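Putative succinylglutamate desuccinylase / aspartoacylase (Shewanella amazonensis, PDB 3FMC) probably acts as a zinc-dependent hydrolase, perhaps on ester bonds, with a catalytic domain of the zinc exopeptidase type. Local coordinates at residues C[112-117]-C[124-129]; C[202-207]-C[221-226]; C[235-240]-C[266-271]. All coordinates share one frame; numbering follows the deposited sequence.

In the fold
Helix 210-227 and the strand that follows it, 237-243, tie the three contacts together within the catalytic domain. Contacts 1 and 2 have centres about 15 Å apart and touch directly: Tyr-115 and Leu-126 of contact 1 pack on Val-224, Ala-225 and Leu-221 of helix 210-227, which contributes Glu-223 to contact 2. Contact 3 lies about 18 Å from contact 2, centre to centre, with nearest atoms about 6 Å apart, and about 22 Å from contact 1. Its strand leads towards the probable active site: Thr-240 packs on His-172, which together with His-43 and Glu-46 faces a vacant point consistent with an empty zinc site. Contact 1 is peripheral, its centre about 28 Å from the chain's.

Contact 1: residues C[112-117]-C[124-129]; sequences EVWYQE and DTLITA
The indole of Trp-114 meets Leu-126 and Ala-129 with the edge of its six-membered ring. Near the ring plane, CH2 comes 3.4 Å from Leu-126 O, and CZ2 lies 3.7 Å from Ala-129 C. Beyond these backbone atoms, Trp-114 CZ3 touches Leu-126 CD2 at 3.7 Å, and the methyl of Ala-129 approaches CZ2. His-118 stacks on the indole, while Phe-130 meets it edge-to-face. The Tyr-115 ring receives Leu-126 CD1 obliquely, 4.1 Å from Tyr-115 CE1, so the two methyls of Leu-126 are divided between the two aromatic residues. The segments belong to consecutive helices, 111-118 and 123-142, joined by a short connection into a helical hairpin; their local axes run 137° apart and approach to 11.5 Å. This wide spacing is bridged by the indole, whose CG stands anti to the backbone N (chi1 -173°) and whose NE1 is hydrogen-bonded to Thr-133 OG1, one turn beyond Ala-129. Replacing Trp-114 with an alanine is likely to open a gap beside Leu-126 and Ala-129 and to leave Thr-133 without its indole partner. Behind Tyr-115, Val-224 and Ala-225 of helix 210-227 join the packing.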
loop_
_atom_site.group_PDB
_atom_site.type_symbol
_atom_site.label_atom_id
_atom_site.label_comp_id
_atom_site.label_asym_id
_atom_site.label_seq_id
_atom_site.Cartn_x
_atom_site.Cartn_y
_atom_site.Cartn_z
ATOM N N GLU C 112 -4.424 -23.593 37.312
ATOM C CA GLU C 112 -4.230 -24.268 38.600
ATOM C C GLU C 112 -5.572 -24.289 39.348
ATOM O O GLU C 112 -6.021 -25.342 39.759
ATOM C CB GLU C 112 -3.104 -23.612 39.416
ATOM C CG GLU C 112 -2.898 -24.227 40.817
ATOM C CD GLU C 112 -2.673 -25.762 40.785
ATOM O OE1 GLU C 112 -1.735 -26.210 40.085
ATOM O OE2 GLU C 112 -3.434 -26.498 41.465
ATOM N N VAL C 113 -6.235 -23.134 39.469
ATOM C CA VAL C 113 -7.542 -23.049 40.137
ATOM C C VAL C 113 -8.595 -23.837 39.403
ATOM O O VAL C 113 -9.380 -24.549 40.004
ATOM C CB VAL C 113 -7.996 -21.556 40.337
ATOM C CG1 VAL C 113 -9.456 -21.458 40.827
ATOM C CG2 VAL C 113 -7.046 -20.853 41.299
ATOM N N TRP C 114 -8.628 -23.742 38.078
ATOM C CA TRP C 114 -9.599 -24.516 37.313
ATOM C C TRP C 114 -9.361 -26.006 37.588
ATOM O O TRP C 114 -10.301 -26.774 37.784
ATOM C CB TRP C 114 -9.446 -24.250 35.807
ATOM C CG TRP C 114 -10.513 -24.873 34.990
ATOM C CD1 TRP C 114 -11.622 -24.242 34.494
ATOM C CD2 TRP C 114 -10.601 -26.251 34.543
ATOM N NE1 TRP C 114 -12.373 -25.124 33.763
ATOM C CE2 TRP C 114 -11.789 -26.367 33.800
ATOM C CE3 TRP C 114 -9.789 -27.397 34.713
ATOM C CZ2 TRP C 114 -12.193 -27.559 33.213
ATOM C CZ3 TRP C 114 -10.188 -28.585 34.137
ATOM C CH2 TRP C 114 -11.391 -28.661 33.394
ATOM N N TYR C 115 -8.084 -26.416 37.561
ATOM C CA TYR C 115 -7.773 -27.824 37.824
ATOM C C TYR C 115 -8.289 -28.266 39.198
ATOM O O TYR C 115 -8.973 -29.291 39.314
ATOM C CB TYR C 115 -6.282 -28.102 37.697
ATOM C CG TYR C 115 -5.965 -29.526 38.037
ATOM C CD1 TYR C 115 -6.238 -30.545 37.134
ATOM C CD2 TYR C 115 -5.412 -29.857 39.274
ATOM C CE1 TYR C 115 -5.966 -31.887 37.456
ATOM C CE2 TYR C 115 -5.142 -31.182 39.614
ATOM C CZ TYR C 115 -5.410 -32.191 38.695
ATOM O OH TYR C 115 -5.129 -33.511 38.990
ATOM N N GLN C 116 -7.963 -27.501 40.233
ATOM C CA GLN C 116 -8.411 -27.855 41.594
ATOM C C GLN C 116 -9.927 -28.029 41.650
ATOM O O GLN C 116 -10.424 -28.992 42.239
ATOM C CB GLN C 116 -7.893 -26.861 42.646
ATOM C CG GLN C 116 -6.343 -26.931 42.833
ATOM C CD GLN C 116 -5.811 -28.360 43.171
ATOM O OE1 GLN C 116 -6.401 -29.094 43.972
ATOM N NE2 GLN C 116 -4.697 -28.735 42.558
ATOM N N GLU C 117 -10.648 -27.141 40.980
ATOM C CA GLU C 117 -12.117 -27.188 40.950
ATOM C C GLU C 117 -12.727 -28.328 40.148
ATOM O O GLU C 117 -13.908 -28.613 40.292
ATOM C CB GLU C 117 -12.653 -25.842 40.463
ATOM C CG GLU C 117 -12.250 -24.709 41.416
ATOM C CD GLU C 117 -12.717 -23.321 41.010
ATOM O OE1 GLU C 117 -13.115 -23.114 39.835
ATOM O OE2 GLU C 117 -12.651 -22.426 41.896
ATOM N N ASP C 124 -11.862 -38.260 31.190
ATOM C CA ASP C 124 -12.736 -37.870 30.090
ATOM C C ASP C 124 -13.709 -36.740 30.442
ATOM O O ASP C 124 -13.988 -35.872 29.616
ATOM C CB ASP C 124 -13.534 -39.061 29.547
ATOM C CG ASP C 124 -12.689 -40.027 28.710
ATOM O OD1 ASP C 124 -11.518 -39.720 28.372
ATOM O OD2 ASP C 124 -13.228 -41.107 28.366
ATOM N N THR C 125 -14.242 -36.745 31.644
ATOM C CA THR C 125 -15.168 -35.696 32.023
ATOM C C THR C 125 -14.424 -34.386 32.258
ATOM O O THR C 125 -14.949 -33.317 31.959
ATOM C CB THR C 125 -15.966 -36.126 33.276
ATOM O OG1 THR C 125 -16.669 -37.329 32.962
ATOM C CG2 THR C 125 -16.949 -35.084 33.679
ATOM N N LEU C 126 -13.211 -34.467 32.807
ATOM C CA LEU C 126 -12.380 -33.286 33.053
ATOM C C LEU C 126 -12.027 -32.626 31.693
ATOM O O LEU C 126 -12.150 -31.418 31.528
ATOM C CB LEU C 126 -11.132 -33.664 33.852
ATOM C CG LEU C 126 -10.204 -32.557 34.367
ATOM C CD1 LEU C 126 -9.367 -33.065 35.559
ATOM C CD2 LEU C 126 -9.305 -32.028 33.254
ATOM N N ILE C 127 -11.673 -33.453 30.722
ATOM C CA ILE C 127 -11.291 -33.022 29.368
ATOM C C ILE C 127 -12.464 -32.361 28.646
ATOM O O ILE C 127 -12.318 -31.309 28.015
ATOM C CB ILE C 127 -10.691 -34.223 28.552
ATOM C CG1 ILE C 127 -9.369 -34.656 29.175
ATOM C CG2 ILE C 127 -10.474 -33.870 27.043
ATOM C CD1 ILE C 127 -8.885 -36.001 28.600
ATOM N N THR C 128 -13.630 -32.968 28.733
ATOM C CA THR C 128 -14.826 -32.402 28.129
ATOM C C THR C 128 -15.127 -31.039 28.754
ATOM O O THR C 128 -15.481 -30.089 28.054
ATOM C CB THR C 128 -16.018 -33.391 28.291
ATOM O OG1 THR C 128 -15.720 -34.573 27.546
ATOM C CG2 THR C 128 -17.331 -32.795 27.794
ATOM N N ALA C 129 -14.962 -30.942 30.067
ATOM C CA ALA C 129 -15.236 -29.694 30.783
ATOM C C ALA C 129 -14.254 -28.590 30.363
ATOM O O ALA C 129 -14.635 -27.419 30.231
ATOM C CB ALA C 129 -15.161 -29.923 32.287
#

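Contact 2: residues C[202-207]-C[221-226]; sequences IPNSFG and LAEVAS
Asn-204 and Glu-223 extend their side chains towards each other from opposite directions and meet through a hydrogen bond. Asn-204 ND2 donates to Glu-223 OE2 over 3.0 Å, and the N-H...O angle of 171° makes the bond nearly straight. The acceptor lies almost in the amide plane, but the donor stands well above the carboxylate, 58° out of its plane. With the two flat groups turned 61° against each other, the nitrogen also comes close to the carboxylate carbon, 3.3 Å from Asn-204 ND2 to Glu-223 CD. Glu-223 gains this reach from a chain extended beyond CG.

The two halves of the contact differ in how firmly they are packed. On the loop side, Asn-204 is the centre of an inverse gamma turn, closed by a weak bond from Ser-205 N to Pro-203 O, and its side chain rests on Val-216 and Trp-219; ND2 has a further, weak hydrogen bond to Thr-220 OG1. Glu-223, by contrast, is exposed, and only 73 Å² of surface is buried between the segments. Across the two segments Glu-223 meets the loop through its carboxylate, and no apolar side-chain contact joins them.

The loop leaves strand 198-202 and leads directly into helix 210-227, so this bond fastens it to a later turn of the same helix. On other sides of that helix, Leu-221 packs against helix 123-142 and Val-224 against helix 111-118.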
loop_
_atom_site.group_PDB
_atom_site.type_symbol
_atom_site.label_atom_id
_atom_site.label_comp_id
_atom_site.label_asym_id
_atom_site.label_seq_id
_atom_site.Cartn_x
_atom_site.Cartn_y
_atom_site.Cartn_z
ATOM N N ILE C 202 8.969 -26.337 19.354
ATOM C CA ILE C 202 8.556 -25.111 20.029
ATOM C C ILE C 202 8.050 -25.364 21.444
ATOM O O ILE C 202 7.439 -26.408 21.728
ATOM C CB ILE C 202 7.549 -24.275 19.131
ATOM C CG1 ILE C 202 6.147 -24.899 19.068
ATOM C CG2 ILE C 202 8.105 -24.052 17.692
ATOM C CD1 ILE C 202 5.150 -23.961 18.337
ATOM N N PRO C 203 8.304 -24.414 22.353
ATOM C CA PRO C 203 7.979 -24.581 23.757
ATOM C C PRO C 203 6.561 -24.187 24.130
ATOM O O PRO C 203 5.791 -23.711 23.286
ATOM C CB PRO C 203 8.939 -23.622 24.437
ATOM C CG PRO C 203 9.075 -22.495 23.468
ATOM C CD PRO C 203 8.978 -23.125 22.101
ATOM N N ASN C 204 6.228 -24.412 25.394
ATOM C CA ASN C 204 4.933 -24.006 25.934
ATOM C C ASN C 204 4.912 -22.487 26.194
ATOM O O ASN C 204 5.123 -22.014 27.316
ATOM C CB ASN C 204 4.609 -24.762 27.219
ATOM C CG ASN C 204 3.168 -24.598 27.643
ATOM O OD1 ASN C 204 2.383 -23.938 26.955
ATOM N ND2 ASN C 204 2.817 -25.151 28.807
ATOM N N SER C 205 4.610 -21.737 25.150
ATOM C CA SER C 205 4.608 -20.296 25.239
ATOM C C SER C 205 3.616 -19.754 24.246
ATOM O O SER C 205 3.630 -20.159 23.100
ATOM C CB SER C 205 5.995 -19.795 24.872
ATOM O OG SER C 205 6.058 -18.399 24.977
ATOM N N PHE C 206 2.751 -18.852 24.698
ATOM C CA PHE C 206 1.806 -18.208 23.797
ATOM C C PHE C 206 2.392 -16.961 23.146
ATOM O O PHE C 206 2.794 -16.011 23.834
ATOM C CB PHE C 206 0.545 -17.831 24.535
ATOM C CG PHE C 206 -0.477 -17.222 23.663
ATOM C CD1 PHE C 206 -1.408 -18.021 23.001
ATOM C CD2 PHE C 206 -0.509 -15.853 23.473
ATOM C CE1 PHE C 206 -2.350 -17.461 22.188
ATOM C CE2 PHE C 206 -1.483 -15.289 22.661
ATOM C CZ PHE C 206 -2.392 -16.091 22.026
ATOM N N GLY C 207 2.412 -16.956 21.819
ATOM C CA GLY C 207 2.914 -15.833 21.071
ATOM C C GLY C 207 1.953 -15.250 20.038
ATOM O O GLY C 207 2.402 -14.593 19.122
ATOM N N LEU C 221 -2.376 -27.330 31.340
ATOM C CA LEU C 221 -3.236 -28.182 32.145
ATOM C C LEU C 221 -2.516 -29.507 32.479
ATOM O O LEU C 221 -2.603 -29.968 33.600
ATOM C CB LEU C 221 -4.541 -28.528 31.396
ATOM C CG LEU C 221 -5.520 -29.477 32.099
ATOM C CD1 LEU C 221 -6.101 -28.758 33.317
ATOM C CD2 LEU C 221 -6.625 -29.932 31.164
ATOM N N ALA C 222 -1.823 -30.083 31.500
ATOM C CA ALA C 222 -1.090 -31.346 31.688
ATOM C C ALA C 222 0.018 -31.120 32.710
ATOM O O ALA C 222 0.257 -31.987 33.580
ATOM C CB ALA C 222 -0.511 -31.825 30.357
ATOM N N GLU C 223 0.659 -29.958 32.628
ATOM C CA GLU C 223 1.734 -29.559 33.579
ATOM C C GLU C 223 1.201 -29.456 34.985
ATOM O O GLU C 223 1.803 -29.956 35.945
ATOM C CB GLU C 223 2.361 -28.199 33.174
ATOM C CG GLU C 223 3.208 -28.247 31.908
ATOM C CD GLU C 223 3.725 -26.870 31.466
ATOM O OE1 GLU C 223 3.273 -25.818 32.008
ATOM O OE2 GLU C 223 4.585 -26.861 30.548
ATOM N N VAL C 224 0.075 -28.758 35.120
ATOM C CA VAL C 224 -0.592 -28.611 36.407
ATOM C C VAL C 224 -0.985 -29.973 36.979
ATOM O O VAL C 224 -0.739 -30.225 38.135
ATOM C CB VAL C 224 -1.811 -27.673 36.316
ATOM C CG1 VAL C 224 -2.699 -27.779 37.581
ATOM C CG2 VAL C 224 -1.304 -26.206 36.038
ATOM N N ALA C 225 -1.614 -30.826 36.179
ATOM C CA ALA C 225 -2.023 -32.165 36.642
ATOM C C ALA C 225 -0.787 -32.979 37.109
ATOM O O ALA C 225 -0.798 -33.618 38.193
ATOM C CB ALA C 225 -2.817 -32.894 35.544
ATOM N N SER C 226 0.290 -32.947 36.308
ATOM C CA SER C 226 1.558 -33.657 36.658
ATOM C C SER C 226 2.197 -33.140 37.946
ATOM O O SER C 226 2.814 -33.900 38.705
ATOM C CB SER C 226 2.588 -33.559 35.518
ATOM O OG SER C 226 2.077 -34.224 34.383
#

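Contact 3: residues C[235-240]-C[266-271]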
loop_
_atom_site.group_PDB
_atom_site.type_symbol
_atom_site.label_atom_id
_atom_site.label_comp_id
_atom_site.label_asym_id
_atom_site.label_seq_id
_atom_site.Cartn_x
_atom_site.Cartn_y
_atom_site.Cartn_z
ATOM N N ARG C 235 -3.812 -33.218 25.656
ATOM C CA ARG C 235 -4.898 -33.846 24.913
ATOM C C ARG C 235 -5.238 -33.205 23.572
ATOM O O ARG C 235 -6.290 -33.495 23.005
ATOM C CB ARG C 235 -6.141 -33.956 25.801
ATOM C CG ARG C 235 -5.915 -34.778 27.069
ATOM C CD ARG C 235 -6.001 -36.279 26.835
ATOM N NE ARG C 235 -5.860 -36.990 28.110
ATOM C CZ ARG C 235 -6.367 -38.192 28.397
ATOM N NH1 ARG C 235 -7.120 -38.849 27.519
ATOM N NH2 ARG C 235 -6.150 -38.720 29.597
ATOM N N VAL C 236 -4.354 -32.354 23.064
ATOM C CA VAL C 236 -4.521 -31.792 21.720
ATOM C C VAL C 236 -3.177 -31.700 21.023
ATOM O O VAL C 236 -2.187 -31.350 21.647
ATOM C CB VAL C 236 -5.218 -30.395 21.745
ATOM C CG1 VAL C 236 -4.752 -29.474 20.559
ATOM C CG2 VAL C 236 -6.776 -30.570 21.804
ATOM N N SER C 237 -3.174 -32.007 19.726
ATOM C CA SER C 237 -2.005 -31.903 18.881
ATOM C C SER C 237 -2.273 -30.646 18.031
ATOM O O SER C 237 -3.360 -30.482 17.542
ATOM C CB SER C 237 -1.852 -33.138 18.008
ATOM O OG SER C 237 -1.576 -34.254 18.842
ATOM N N ALA C 238 -1.277 -29.784 17.866
ATOM C CA ALA C 238 -1.418 -28.557 17.054
ATOM C C ALA C 238 -0.075 -28.300 16.411
ATOM O O ALA C 238 0.941 -28.040 17.097
ATOM C CB ALA C 238 -1.873 -27.372 17.883
ATOM N N LEU C 239 -0.085 -28.424 15.094
ATOM C CA LEU C 239 1.124 -28.327 14.265
ATOM C C LEU C 239 0.898 -27.293 13.167
ATOM O O LEU C 239 -0.228 -27.146 12.669
ATOM C CB LEU C 239 1.346 -29.694 13.619
ATOM C CG LEU C 239 1.476 -30.807 14.679
ATOM C CD1 LEU C 239 0.733 -32.005 14.246
ATOM C CD2 LEU C 239 2.934 -31.077 14.947
ATOM N N THR C 240 1.976 -26.612 12.753
ATOM C CA THR C 240 1.889 -25.621 11.684
ATOM C C THR C 240 2.813 -26.066 10.581
ATOM O O THR C 240 3.996 -26.211 10.791
ATOM C CB THR C 240 2.247 -24.208 12.221
ATOM O OG1 THR C 240 1.394 -23.902 13.337
ATOM C CG2 THR C 240 2.131 -23.142 11.152
ATOM N N SER C 266 -3.247 -41.642 9.538
ATOM C CA SER C 266 -3.213 -43.117 9.734
ATOM C C SER C 266 -2.574 -43.434 11.099
ATOM O O SER C 266 -3.116 -44.175 11.921
ATOM C CB SER C 266 -2.460 -43.778 8.571
ATOM O OG SER C 266 -2.294 -45.157 8.795
ATOM N N HIS C 267 -1.404 -42.846 11.348
ATOM C CA HIS C 267 -0.747 -42.959 12.651
ATOM C C HIS C 267 -1.655 -42.678 13.851
ATOM O O HIS C 267 -1.626 -43.401 14.854
ATOM C CB HIS C 267 0.546 -42.109 12.659
ATOM C CG HIS C 267 1.042 -41.753 14.025
ATOM N ND1 HIS C 267 1.518 -42.685 14.921
ATOM C CD2 HIS C 267 1.209 -40.545 14.614
ATOM C CE1 HIS C 267 1.893 -42.069 16.028
ATOM N NE2 HIS C 267 1.726 -40.763 15.862
ATOM N N ARG C 268 -2.471 -41.618 13.777
ATOM C CA ARG C 268 -3.372 -41.246 14.863
ATOM C C ARG C 268 -4.724 -41.946 14.845
ATOM O O ARG C 268 -5.559 -41.699 15.704
ATOM C CB ARG C 268 -3.595 -39.729 14.842
ATOM C CG ARG C 268 -2.316 -38.894 15.057
ATOM C CD ARG C 268 -1.755 -39.135 16.407
ATOM N NE ARG C 268 -2.788 -39.016 17.429
ATOM C CZ ARG C 268 -3.129 -37.871 18.016
ATOM N NH1 ARG C 268 -2.504 -36.740 17.718
ATOM N NH2 ARG C 268 -4.065 -37.871 18.934
ATOM N N GLY C 269 -4.934 -42.820 13.885
ATOM C CA GLY C 269 -6.173 -43.574 13.800
ATOM C C GLY C 269 -7.387 -42.804 13.391
ATOM O O GLY C 269 -8.511 -43.187 13.735
ATOM N N VAL C 270 -7.163 -41.739 12.625
ATOM C CA VAL C 270 -8.242 -40.917 12.078
ATOM C C VAL C 270 -8.816 -41.607 10.857
ATOM O O VAL C 270 -10.010 -41.518 10.624
ATOM C CB VAL C 270 -7.715 -39.504 11.700
ATOM C CG1 VAL C 270 -8.827 -38.726 10.894
ATOM C CG2 VAL C 270 -7.246 -38.767 12.958
ATOM N N ILE C 271 -7.964 -42.290 10.088
ATOM C CA ILE C 271 -8.348 -43.096 8.952
ATOM C C ILE C 271 -7.976 -44.580 9.303
ATOM O O ILE C 271 -7.050 -44.809 10.073
ATOM C CB ILE C 271 -7.720 -42.609 7.614
ATOM C CG1 ILE C 271 -6.198 -42.660 7.645
ATOM C CG2 ILE C 271 -8.195 -41.179 7.324
ATOM C CD1 ILE C 271 -5.491 -42.253 6.315
#
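A Schellman motif ends helix 251-267, and Arg-268, just before its glycine, reaches from there to Ser-237 at the start of strand 237-243. Gly-269 supplies the positive phi of the motif (71°), and its backbone N is bonded to Ser-266 O at 3.0 Å. The bridge itself is one weak hydrogen bond: Arg-268 NH1 donates to Ser-237 OG over 2.9 Å, strongly bent at 130°. The serine oxygen sits at the edge of the guanidinium, near its plane, and Ser-237 CB follows 3.7 Å from Arg-268 NH1. Bends at chi2 and chi3 fold the arginine chain on its way to the strand. Its side chain also touches Ile-167 of strand 167-174, the parallel neighbour of the serine's strand.

Each polar end has a stronger partner elsewhere: NH1 is hydrogen-bonded to Tyr-264 OH, and Ser-237 OG to Glu-187 OE1. Glu-187 also forms a long, weak ion pair with the arginine. The buried serine hydroxyl thus probably sits between a positive and a negative group, accepting from Arg-268 and donating to Glu-187, and the strand start and helix end are linked by a shared polar network more than by this single bond.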